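PDB 6XJ6: Pgp2 from Campylobacter jejuni subsp. jejuni, which probably acts as an LD-carboxypeptidase that hydrolyses peptidoglycan, and determines the helical shape of the cell. Local coordinates for residues I116-Y121 with G135-F140; Y92-F97 with N142-F147; V30-T35 with I58-M63. All coordinates share one frame; numbering follows the deposited sequence. Where two conformers were deposited one is given.

Contact 1 (I116-Y121 with G135-F140); sequences IWIHGY and GCIALF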
loop_
_atom_site.group_PDB
_atom_site.type_symbol
_atom_site.label_atom_id
_atom_site.label_comp_id
_atom_site.label_asym_id
_atom_site.label_seq_id
_atom_site.Cartn_x
_atom_site.Cartn_y
_atom_site.Cartn_z
ATOM N N ILE A 116 -6.509 -12.722 -5.847
ATOM C CA ILE A 116 -7.479 -11.696 -5.496
ATOM C C ILE A 116 -7.521 -10.714 -6.656
ATOM O O ILE A 116 -6.601 -9.906 -6.843
ATOM C CB ILE A 116 -7.124 -11.003 -4.174
ATOM C CG1 ILE A 116 -7.045 -12.022 -3.032
ATOM C CG2 ILE A 116 -8.129 -9.906 -3.868
ATOM C CD1 ILE A 116 -8.320 -12.829 -2.799
ATOM N N TRP A 117 -8.586 -10.801 -7.441
ATOM C CA TRP A 117 -8.748 -10.052 -8.671
ATOM C C TRP A 117 -10.011 -9.212 -8.595
ATOM O O TRP A 117 -10.896 -9.450 -7.770
ATOM C CB TRP A 117 -8.938 -10.998 -9.867
ATOM C CG TRP A 117 -7.850 -12.002 -10.084
ATOM C CD1 TRP A 117 -6.608 -12.012 -9.528
ATOM C CD2 TRP A 117 -7.912 -13.134 -10.954
ATOM N NE1 TRP A 117 -5.892 -13.100 -9.986
ATOM C CE2 TRP A 117 -6.674 -13.798 -10.870
ATOM C CE3 TRP A 117 -8.903 -13.657 -11.791
ATOM C CZ2 TRP A 117 -6.404 -14.963 -11.583
ATOM C CZ3 TRP A 117 -8.630 -14.807 -12.503
ATOM C CH2 TRP A 117 -7.390 -15.445 -12.399
ATOM N N ILE A 118 -10.073 -8.218 -9.476
ATOM C CA ILE A 118 -11.314 -7.560 -9.848
ATOM C C ILE A 118 -11.722 -8.143 -11.192
ATOM O O ILE A 118 -10.914 -8.178 -12.128
ATOM C CB ILE A 118 -11.122 -6.037 -9.943
ATOM C CG1 ILE A 118 -10.734 -5.464 -8.575
ATOM C CG2 ILE A 118 -12.385 -5.360 -10.502
ATOM C CD1 ILE A 118 -10.354 -3.973 -8.602
ATOM N N HIS A 119 -12.956 -8.622 -11.290
ATOM C CA HIS A 119 -13.405 -9.254 -12.523
ATOM C C HIS A 119 -14.915 -9.079 -12.636
ATOM O O HIS A 119 -15.521 -8.273 -11.922
ATOM C CB HIS A 119 -12.922 -10.712 -12.601
ATOM C CG HIS A 119 -13.413 -11.590 -11.491
ATOM N ND1 HIS A 119 -14.745 -11.875 -11.295
ATOM C CD2 HIS A 119 -12.737 -12.263 -10.529
ATOM C CE1 HIS A 119 -14.871 -12.686 -10.256
ATOM N NE2 HIS A 119 -13.668 -12.939 -9.775
ATOM N N GLY A 120 -15.522 -9.824 -13.561
ATOM C CA GLY A 120 -16.927 -9.726 -13.838
ATOM C C GLY A 120 -17.704 -10.943 -13.386
ATOM O O GLY A 120 -17.283 -11.698 -12.497
ATOM N N TYR A 121 -18.858 -11.140 -14.015
ATOM C CA TYR A 121 -19.792 -12.200 -13.689
ATOM C C TYR A 121 -19.741 -13.296 -14.743
ATOM O O TYR A 121 -19.406 -13.030 -15.904
ATOM C CB TYR A 121 -21.217 -11.641 -13.654
ATOM C CG TYR A 121 -21.559 -10.866 -12.402
ATOM C CD1 TYR A 121 -22.509 -11.339 -11.511
ATOM C CD2 TYR A 121 -20.943 -9.657 -12.118
ATOM C CE1 TYR A 121 -22.840 -10.634 -10.374
ATOM C CE2 TYR A 121 -21.260 -8.950 -10.976
ATOM C CZ TYR A 121 -22.213 -9.443 -10.109
ATOM O OH TYR A 121 -22.542 -8.740 -8.975
ATOM N N GLY A 135 -12.868 -14.276 -2.541
ATOM C CA GLY A 135 -12.211 -13.052 -2.137
ATOM C C GLY A 135 -12.067 -12.015 -3.229
ATOM O O GLY A 135 -11.662 -10.880 -2.942
ATOM N N CYS A 136 -12.384 -12.363 -4.465
ATOM C CA CYS A 136 -12.339 -11.401 -5.550
ATOM C C CYS A 136 -13.489 -10.404 -5.433
ATOM O O CYS A 136 -14.457 -10.602 -4.693
ATOM C CB CYS A 136 -12.423 -12.131 -6.888
ATOM S SG CYS A 136 -10.954 -13.078 -7.286
ATOM N N ILE A 137 -13.364 -9.313 -6.182
ATOM C CA ILE A 137 -14.374 -8.265 -6.259
ATOM C C ILE A 137 -14.976 -8.333 -7.652
ATOM O O ILE A 137 -14.249 -8.252 -8.648
ATOM C CB ILE A 137 -13.760 -6.883 -5.997
ATOM C CG1 ILE A 137 -13.168 -6.849 -4.590
ATOM C CG2 ILE A 137 -14.811 -5.786 -6.183
ATOM C CD1 ILE A 137 -12.209 -5.700 -4.363
ATOM N N ALA A 138 -16.296 -8.496 -7.725
ATOM C CA ALA A 138 -16.998 -8.649 -8.990
ATOM C C ALA A 138 -17.795 -7.389 -9.306
ATOM O O ALA A 138 -18.569 -6.907 -8.472
ATOM C CB ALA A 138 -17.937 -9.855 -8.946
ATOM N N LEU A 139 -17.599 -6.875 -10.515
ATOM C CA LEU A 139 -18.372 -5.774 -11.063
ATOM C C LEU A 139 -19.230 -6.286 -12.210
ATOM O O LEU A 139 -18.857 -7.237 -12.899
ATOM C CB LEU A 139 -17.430 -4.703 -11.612
ATOM C CG LEU A 139 -16.496 -4.070 -10.590
ATOM C CD1 LEU A 139 -15.547 -3.098 -11.274
ATOM C CD2 LEU A 139 -17.301 -3.356 -9.518
ATOM N N PHE A 140 -20.380 -5.647 -12.419
ATOM C CA PHE A 140 -21.255 -6.073 -13.502
ATOM C C PHE A 140 -20.526 -5.969 -14.837
ATOM O O PHE A 140 -19.768 -5.024 -15.081
ATOM C CB PHE A 140 -22.532 -5.228 -13.508
ATOM C CG PHE A 140 -23.420 -5.478 -12.322
ATOM C CD1 PHE A 140 -23.831 -6.765 -12.016
ATOM C CD2 PHE A 140 -23.841 -4.438 -11.515
ATOM C CE1 PHE A 140 -24.647 -7.009 -10.930
ATOM C CE2 PHE A 140 -24.657 -4.678 -10.425
ATOM C CZ PHE A 140 -25.060 -5.963 -10.133
HETATM O O HOH W 1 -21.152 -6.240 -8.880
#

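Contact 2 (Y92-F97 with N142-F147); sequences YGPFAF and NNLEKF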
loop_
_atom_site.group_PDB
_atom_site.type_symbol
_atom_site.label_atom_id
_atom_site.label_comp_id
_atom_site.label_asym_id
_atom_site.label_seq_id
_atom_site.Cartn_x
_atom_site.Cartn_y
_atom_site.Cartn_z
ATOM N N TYR A 92 -15.292 -15.741 -15.172
ATOM C CA TYR A 92 -14.804 -14.471 -14.644
ATOM C C TYR A 92 -15.331 -13.263 -15.402
ATOM O O TYR A 92 -14.974 -12.132 -15.054
ATOM C CB TYR A 92 -13.275 -14.451 -14.660
ATOM C CG TYR A 92 -12.668 -15.535 -13.799
ATOM C CD1 TYR A 92 -12.648 -15.415 -12.417
ATOM C CD2 TYR A 92 -12.140 -16.687 -14.365
ATOM C CE1 TYR A 92 -12.104 -16.407 -11.622
ATOM C CE2 TYR A 92 -11.598 -17.678 -13.584
ATOM C CZ TYR A 92 -11.580 -17.535 -12.212
ATOM O OH TYR A 92 -11.040 -18.525 -11.429
ATOM N N GLY A 93 -16.177 -13.465 -16.404
ATOM C CA GLY A 93 -16.626 -12.375 -17.234
ATOM C C GLY A 93 -15.661 -12.108 -18.374
ATOM O O GLY A 93 -14.895 -12.982 -18.785
ATOM N N PRO A 94 -15.671 -10.882 -18.903
ATOM C CA PRO A 94 -14.883 -10.610 -20.117
ATOM C C PRO A 94 -13.386 -10.510 -19.881
ATOM O O PRO A 94 -12.608 -10.761 -20.809
ATOM C CB PRO A 94 -15.466 -9.284 -20.621
ATOM C CG PRO A 94 -15.978 -8.616 -19.385
ATOM C CD PRO A 94 -16.475 -9.720 -18.491
ATOM N N PHE A 95 -12.960 -10.144 -18.676
ATOM C CA PHE A 95 -11.545 -9.977 -18.372
ATOM C C PHE A 95 -11.394 -9.658 -16.893
ATOM O O PHE A 95 -12.395 -9.547 -16.178
ATOM C CB PHE A 95 -10.897 -8.885 -19.239
ATOM C CG PHE A 95 -11.715 -7.623 -19.371
ATOM C CD1 PHE A 95 -12.398 -7.349 -20.544
ATOM C CD2 PHE A 95 -11.780 -6.703 -18.337
ATOM C CE1 PHE A 95 -13.145 -6.189 -20.681
ATOM C CE2 PHE A 95 -12.522 -5.534 -18.469
ATOM C CZ PHE A 95 -13.203 -5.277 -19.645
ATOM N N ALA A 96 -10.155 -9.502 -16.428
ATOM C CA ALA A 96 -9.877 -9.387 -15.005
ATOM C C ALA A 96 -8.641 -8.528 -14.795
ATOM O O ALA A 96 -7.889 -8.232 -15.728
ATOM C CB ALA A 96 -9.669 -10.767 -14.368
ATOM N N PHE A 97 -8.436 -8.148 -13.536
ATOM C CA PHE A 97 -7.298 -7.348 -13.106
ATOM C C PHE A 97 -6.830 -7.924 -11.779
ATOM O O PHE A 97 -7.636 -8.103 -10.862
ATOM C CB PHE A 97 -7.699 -5.883 -12.885
ATOM C CG PHE A 97 -8.389 -5.246 -14.060
ATOM C CD1 PHE A 97 -9.730 -5.505 -14.313
ATOM C CD2 PHE A 97 -7.706 -4.377 -14.902
ATOM C CE1 PHE A 97 -10.375 -4.923 -15.386
ATOM C CE2 PHE A 97 -8.349 -3.786 -15.982
ATOM C CZ PHE A 97 -9.687 -4.065 -16.224
ATOM N N ASN A 142 -21.439 -5.168 -17.718
ATOM C CA ASN A 142 -21.774 -3.969 -18.476
ATOM C C ASN A 142 -21.108 -2.713 -17.930
ATOM O O ASN A 142 -21.249 -1.648 -18.543
ATOM C CB ASN A 142 -23.292 -3.770 -18.492
ATOM C CG ASN A 142 -23.882 -3.643 -17.098
ATOM O OD1 ASN A 142 -23.162 -3.447 -16.119
ATOM N ND2 ASN A 142 -25.201 -3.756 -17.004
ATOM N N ASN A 143 -20.421 -2.804 -16.789
ATOM C CA ASN A 143 -19.635 -1.707 -16.250
ATOM C C ASN A 143 -18.140 -1.923 -16.412
ATOM O O ASN A 143 -17.363 -1.006 -16.129
ATOM C CB ASN A 143 -19.948 -1.510 -14.761
ATOM C CG ASN A 143 -21.398 -1.129 -14.519
ATOM O OD1 ASN A 143 -22.038 -0.492 -15.362
ATOM N ND2 ASN A 143 -21.926 -1.517 -13.365
ATOM N N LEU A 144 -17.713 -3.104 -16.866
ATOM C CA LEU A 144 -16.293 -3.430 -16.854
ATOM C C LEU A 144 -15.529 -2.725 -17.961
ATOM O O LEU A 144 -14.338 -2.446 -17.792
ATOM C CB LEU A 144 -16.090 -4.939 -16.945
ATOM C CG LEU A 144 -15.971 -5.629 -15.591
ATOM C CD1 LEU A 144 -15.976 -7.128 -15.793
ATOM C CD2 LEU A 144 -14.710 -5.217 -14.841
ATOM N N GLU A 145 -16.173 -2.442 -19.096
ATOM C CA GLU A 145 -15.500 -1.670 -20.134
ATOM C C GLU A 145 -15.151 -0.278 -19.631
ATOM O O GLU A 145 -14.046 0.217 -19.877
ATOM C CB GLU A 145 -16.362 -1.593 -21.396
ATOM C CG GLU A 145 -16.427 -2.895 -22.179
ATOM C CD GLU A 145 -15.068 -3.342 -22.686
ATOM O OE1 GLU A 145 -14.112 -2.536 -22.631
ATOM O OE2 GLU A 145 -14.955 -4.501 -23.136
ATOM N N LYS A 146 -16.072 0.361 -18.902
ATOM C CA LYS A 146 -15.777 1.682 -18.356
ATOM C C LYS A 146 -14.675 1.605 -17.311
ATOM O O LYS A 146 -13.764 2.440 -17.298
ATOM C CB LYS A 146 -17.034 2.318 -17.764
ATOM C CG LYS A 146 -16.751 3.683 -17.122
ATOM C CD LYS A 146 -18.003 4.393 -16.617
ATOM C CE LYS A 146 -17.636 5.740 -15.992
ATOM N NZ LYS A 146 -18.824 6.545 -15.581
ATOM N N PHE A 147 -14.736 0.611 -16.424
ATOM C CA PHE A 147 -13.661 0.424 -15.458
ATOM C C PHE A 147 -12.316 0.269 -16.165
ATOM O O PHE A 147 -11.320 0.900 -15.787
ATOM C CB PHE A 147 -13.961 -0.793 -14.581
ATOM C CG PHE A 147 -12.898 -1.077 -13.565
ATOM C CD1 PHE A 147 -11.855 -1.941 -13.852
ATOM C CD2 PHE A 147 -12.928 -0.462 -12.326
ATOM C CE1 PHE A 147 -10.863 -2.193 -12.928
ATOM C CE2 PHE A 147 -11.947 -0.710 -11.395
ATOM C CZ PHE A 147 -10.906 -1.579 -11.693
#

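Contact 3 (V30-T35 with I58-M63); sequences VLTNKT and IITGLM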
loop_
_atom_site.group_PDB
_atom_site.type_symbol
_atom_site.label_atom_id
_atom_site.label_comp_id
_atom_site.label_asym_id
_atom_site.label_seq_id
_atom_site.Cartn_x
_atom_site.Cartn_y
_atom_site.Cartn_z
ATOM N N VAL A 30 -8.362 2.675 -6.670
ATOM C CA VAL A 30 -9.581 1.874 -6.663
ATOM C C VAL A 30 -9.942 1.662 -5.197
ATOM O O VAL A 30 -9.277 0.898 -4.489
ATOM C CB VAL A 30 -9.353 0.529 -7.367
ATOM C CG1 VAL A 30 -10.611 -0.326 -7.343
ATOM C CG2 VAL A 30 -8.883 0.751 -8.793
ATOM N N LEU A 31 -10.985 2.344 -4.739
ATOM C CA LEU A 31 -11.401 2.326 -3.344
ATOM C C LEU A 31 -12.647 1.460 -3.224
ATOM O O LEU A 31 -13.687 1.778 -3.812
ATOM C CB LEU A 31 -11.685 3.747 -2.851
ATOM C CG LEU A 31 -12.202 3.909 -1.416
ATOM C CD1 LEU A 31 -11.149 3.439 -0.420
ATOM C CD2 LEU A 31 -12.632 5.354 -1.130
ATOM N N THR A 32 -12.538 0.369 -2.465
ATOM C CA THR A 32 -13.650 -0.533 -2.206
ATOM C C THR A 32 -13.937 -0.555 -0.712
ATOM O O THR A 32 -13.013 -0.634 0.103
ATOM C CB THR A 32 -13.303 -1.964 -2.664
ATOM O OG1 THR A 32 -12.989 -1.965 -4.059
ATOM C CG2 THR A 32 -14.465 -2.918 -2.433
ATOM N N ASN A 33 -15.220 -0.512 -0.357
ATOM C CA ASN A 33 -15.652 -0.688 1.025
ATOM C C ASN A 33 -16.484 -1.960 1.112
ATOM O O ASN A 33 -17.540 -2.063 0.476
ATOM C CB ASN A 33 -16.456 0.520 1.509
ATOM C CG ASN A 33 -16.793 0.436 2.988
ATOM O OD1 ASN A 33 -17.624 -0.374 3.404
ATOM N ND2 ASN A 33 -16.140 1.263 3.790
ATOM N N LYS A 34 -16.005 -2.935 1.893
ATOM C CA LYS A 34 -16.666 -4.236 1.947
ATOM C C LYS A 34 -18.020 -4.198 2.645
ATOM O O LYS A 34 -18.835 -5.096 2.415
ATOM C CB LYS A 34 -15.775 -5.253 2.652
ATOM C CG LYS A 34 -14.562 -5.685 1.843
ATOM C CD LYS A 34 -13.553 -6.419 2.709
ATOM C CE LYS A 34 -14.117 -7.724 3.272
ATOM N NZ LYS A 34 -13.144 -8.426 4.153
ATOM N N THR A 35 -18.268 -3.211 3.510
ATOM C CA THR A 35 -19.578 -3.094 4.147
ATOM C C THR A 35 -20.561 -2.375 3.232
ATOM O O THR A 35 -21.710 -2.806 3.079
ATOM C CB THR A 35 -19.462 -2.351 5.486
ATOM O OG1 THR A 35 -18.638 -3.092 6.394
ATOM C CG2 THR A 35 -20.831 -2.156 6.120
ATOM N N ILE A 58 -21.838 -3.965 -5.306
ATOM C CA ILE A 58 -20.823 -4.899 -5.785
ATOM C C ILE A 58 -20.891 -6.180 -4.964
ATOM O O ILE A 58 -21.525 -6.222 -3.904
ATOM C CB ILE A 58 -19.406 -4.294 -5.701
ATOM C CG1 ILE A 58 -18.936 -4.251 -4.238
ATOM C CG2 ILE A 58 -19.374 -2.920 -6.353
ATOM C CD1 ILE A 58 -17.587 -3.594 -4.019
ATOM N N ILE A 59 -20.210 -7.221 -5.433
ATOM C CA ILE A 59 -20.013 -8.450 -4.670
ATOM C C ILE A 59 -18.535 -8.559 -4.317
ATOM O O ILE A 59 -17.676 -8.628 -5.208
ATOM C CB ILE A 59 -20.489 -9.690 -5.442
ATOM C CG1 ILE A 59 -21.979 -9.580 -5.782
ATOM C CG2 ILE A 59 -20.228 -10.960 -4.635
ATOM C CD1 ILE A 59 -22.894 -9.461 -4.573
ATOM N N THR A 60 -18.242 -8.573 -3.023
ATOM C CA THR A 60 -16.924 -8.923 -2.514
ATOM C C THR A 60 -16.966 -10.312 -1.891
ATOM O O THR A 60 -18.016 -10.958 -1.793
ATOM C CB THR A 60 -16.444 -7.911 -1.467
ATOM O OG1 THR A 60 -17.195 -8.065 -0.255
ATOM C CG2 THR A 60 -16.616 -6.493 -1.969
ATOM N N GLY A 61 -15.795 -10.761 -1.459
ATOM C CA GLY A 61 -15.697 -11.934 -0.632
ATOM C C GLY A 61 -16.146 -11.633 0.784
ATOM O O GLY A 61 -16.711 -10.582 1.094
ATOM N N LEU A 62 -15.854 -12.580 1.667
ATOM C CA LEU A 62 -16.382 -12.543 3.018
ATOM C C LEU A 62 -15.748 -11.428 3.842
ATOM O O LEU A 62 -14.633 -10.953 3.573
ATOM C CB LEU A 62 -16.132 -13.875 3.723
ATOM C CG LEU A 62 -16.772 -15.115 3.094
ATOM C CD1 LEU A 62 -16.535 -16.325 3.977
ATOM C CD2 LEU A 62 -18.259 -14.912 2.863
ATOM N N MET A 63 -16.492 -11.016 4.865
ATOM C CA MET A 63 -16.015 -10.038 5.823
ATOM C C MET A 63 -14.920 -10.641 6.696
ATOM O O MET A 63 -14.768 -11.864 6.814
ATOM C CB MET A 63 -17.168 -9.551 6.700
ATOM C CG MET A 63 -18.339 -8.967 5.905
ATOM S SD MET A 63 -17.889 -7.592 4.816
ATOM C CE MET A 63 -17.658 -6.269 6.004
#

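Contact 1 (I116-Y121 with G135-F140)
The imidazole of His-119 covers the Ile-137 carbonyl oxygen with one face and has the Cys-136 side chain beside it. His-119 NE2 comes to 3.2 Å from Cys-136 CB and 3.7 Å from Cys-136 SG, with the sulfur at the ring edge. The first torsion sets the ring there: CG sits between the backbone N and the carbonyl carbon (chi1 60°). The other ring nitrogen, ND1, donates to Gly-120 O at 2.8 Å. This bond uses a carbonyl lone pair, lies in the ring plane and fixes the ring's rotation. NE2 is buried and has no partner in the model. His-119 and Cys-136 are the predicted proton donor/acceptor and nucleophile, and Gly-120 O probably completes the Cys-His-carbonyl triad known from L,D-transpeptidases. Cys-136 SG accepts a hydrogen bond from Trp-117 N at 3.3 Å. This N-H could stabilise a thiolate. Three fairly straight backbone bonds pair the segments as parallel strands, among them Ile-137 N to Trp-117 O at 2.9 Å. At the far end Tyr-121 and Phe-140 run alongside each other in one direction. Their rings are nearly parallel (22°) but strongly displaced, and Tyr-121 CE2 touches Phe-140 CD1 at 3.5 Å. A water joins Tyr-121 OH to Ala-138 O. Strand 117-119 is the middle of a three-strand sheet, between 97-98 and 137-138. Ile-118 and Ile-137 share one face and pack on Val-30 and Thr-32 of strand 27-33, respectively, while Phe-147 of helix 141-151 touches Ile-118 and Leu-139.

Contact 2 (Y92-F97 with N142-F147)
The aromatic part of the contact is one pair of rings, Phe-97 and Phe-147. Their side chains reach toward each other and form a T-shaped stack, with centroids 5.1 Å apart and planes at 76°. The edge of Phe-147 meets the face of Phe-97: Phe-147 CE1 stands 3.7 Å above the Phe-97 plane, nearer the ring's border than its centre. Phe-147 has CG anti to its backbone N (chi1 179°), which carries the ring out from the helix to that face. Phe-53 makes a second edge-to-face pair with Phe-147.

The apolar contacts centre on Leu-144, one turn earlier on the helix. Its CD1 touches Pro-94 CD at 3.8 Å, the two side chains meeting at a slant. Its CB lies 3.9 Å from Phe-95 CE2, where the side chains pass antiparallel. More loosely, Leu-144 CD2 is 4.4 Å from Phe-97 CE1, at the ring edge. In the L,D-transpeptidase catalytic domain this joins the loop leading into strand 97-98, and the strand's first residue, to helix 141-151, which follows the strand next to the predicted nucleophile.

Polar atoms meet Phe-95 at its rim. Leu-144 O lies in the ring plane, 3.6 Å from Phe-95 CZ. Glu-145 bends at chi2 so that OE2 comes to 3.5 Å from Phe-95 CE1, also near the plane. The carboxylate is turned 72° to the ring. Leu-144 O and Glu-145 OE2 thus face the weakly positive C-H rim. Pro-94 CG sits over one face of the same ring, and Lys-84 makes a cation-pi contact with it.

Contact 3 (V30-T35 with I58-M63)
Ile-58 begins the contact with its CD1 tip. CG1 takes the crowded position between the backbone N and the carbonyl carbon (chi1 74°), and CD1 then meets Thr-32 CG2 at 3.6 Å. The two side chains meet at a slant, and both also touch Ile-137. Two residues on, Thr-60 CG2 lies 4.2 Å from the same Thr-32 methyl, CG2. Thr-60 turns its hydroxyl back along its own chain, where OG1 donates to Gly-61 O at 2.9 Å, while Lys-37 NZ donates to OG1. The Lys-34 stem crosses Thr-60, with Lys-34 CG 4.1 Å from Thr-60 OG1. Leu-62 contributes its carbonyl. Lys-34 NZ donates to Leu-62 O at 3.0 Å, in the carbonyl plane on a lone pair. The lysine chain bends at chi3 (64°) to place the ammonium there. Met-63 closes the contact by folding back through chi2 and chi3. Its SD rests 3.8 Å from Lys-34 CB, and its CE comes to 3.3 Å from Thr-35 OG1, a hydroxyl hydrogen-bonded to the backbone O of Glu-162. The contact joins the end of strand 27-33 to the loop after strand 48-56. Its main polar tie is the ammonium. Lys-34 NZ also forms a salt bridge with Glu-162 and a hydrogen bond to Thr-74 O. Three oxygens, of Leu-62, Glu-162 and Thr-74, thus hold the ammonium of a buried lysine, consistent with a side chain that stays protonated.

Contact 1 holds the predicted catalytic pair, and the other two flank it. The centre of contact 2 is about 8 Å from that of contact 1 and the centre of contact 3 about 10 Å, while those of contacts 2 and 3 are about 16 Å apart. Probable backbone hydrogen bonds tie the pieces together. Ile-118 N lies 2.8 Å from Phe-97 O, and Gly-120 N is 2.8 Å from Tyr-92 O. On the other strand, Ala-138 N is 2.9 Å from Ile-59 O. The Leu-144 side chain lies about 6 Å from that of His-119, and Gly-61 lies about 7 Å from the Cys-136 side chain. Contacts 2 and 3 barely meet, through Phe-147 CZ and Val-30 CG2 at 4.2 Å.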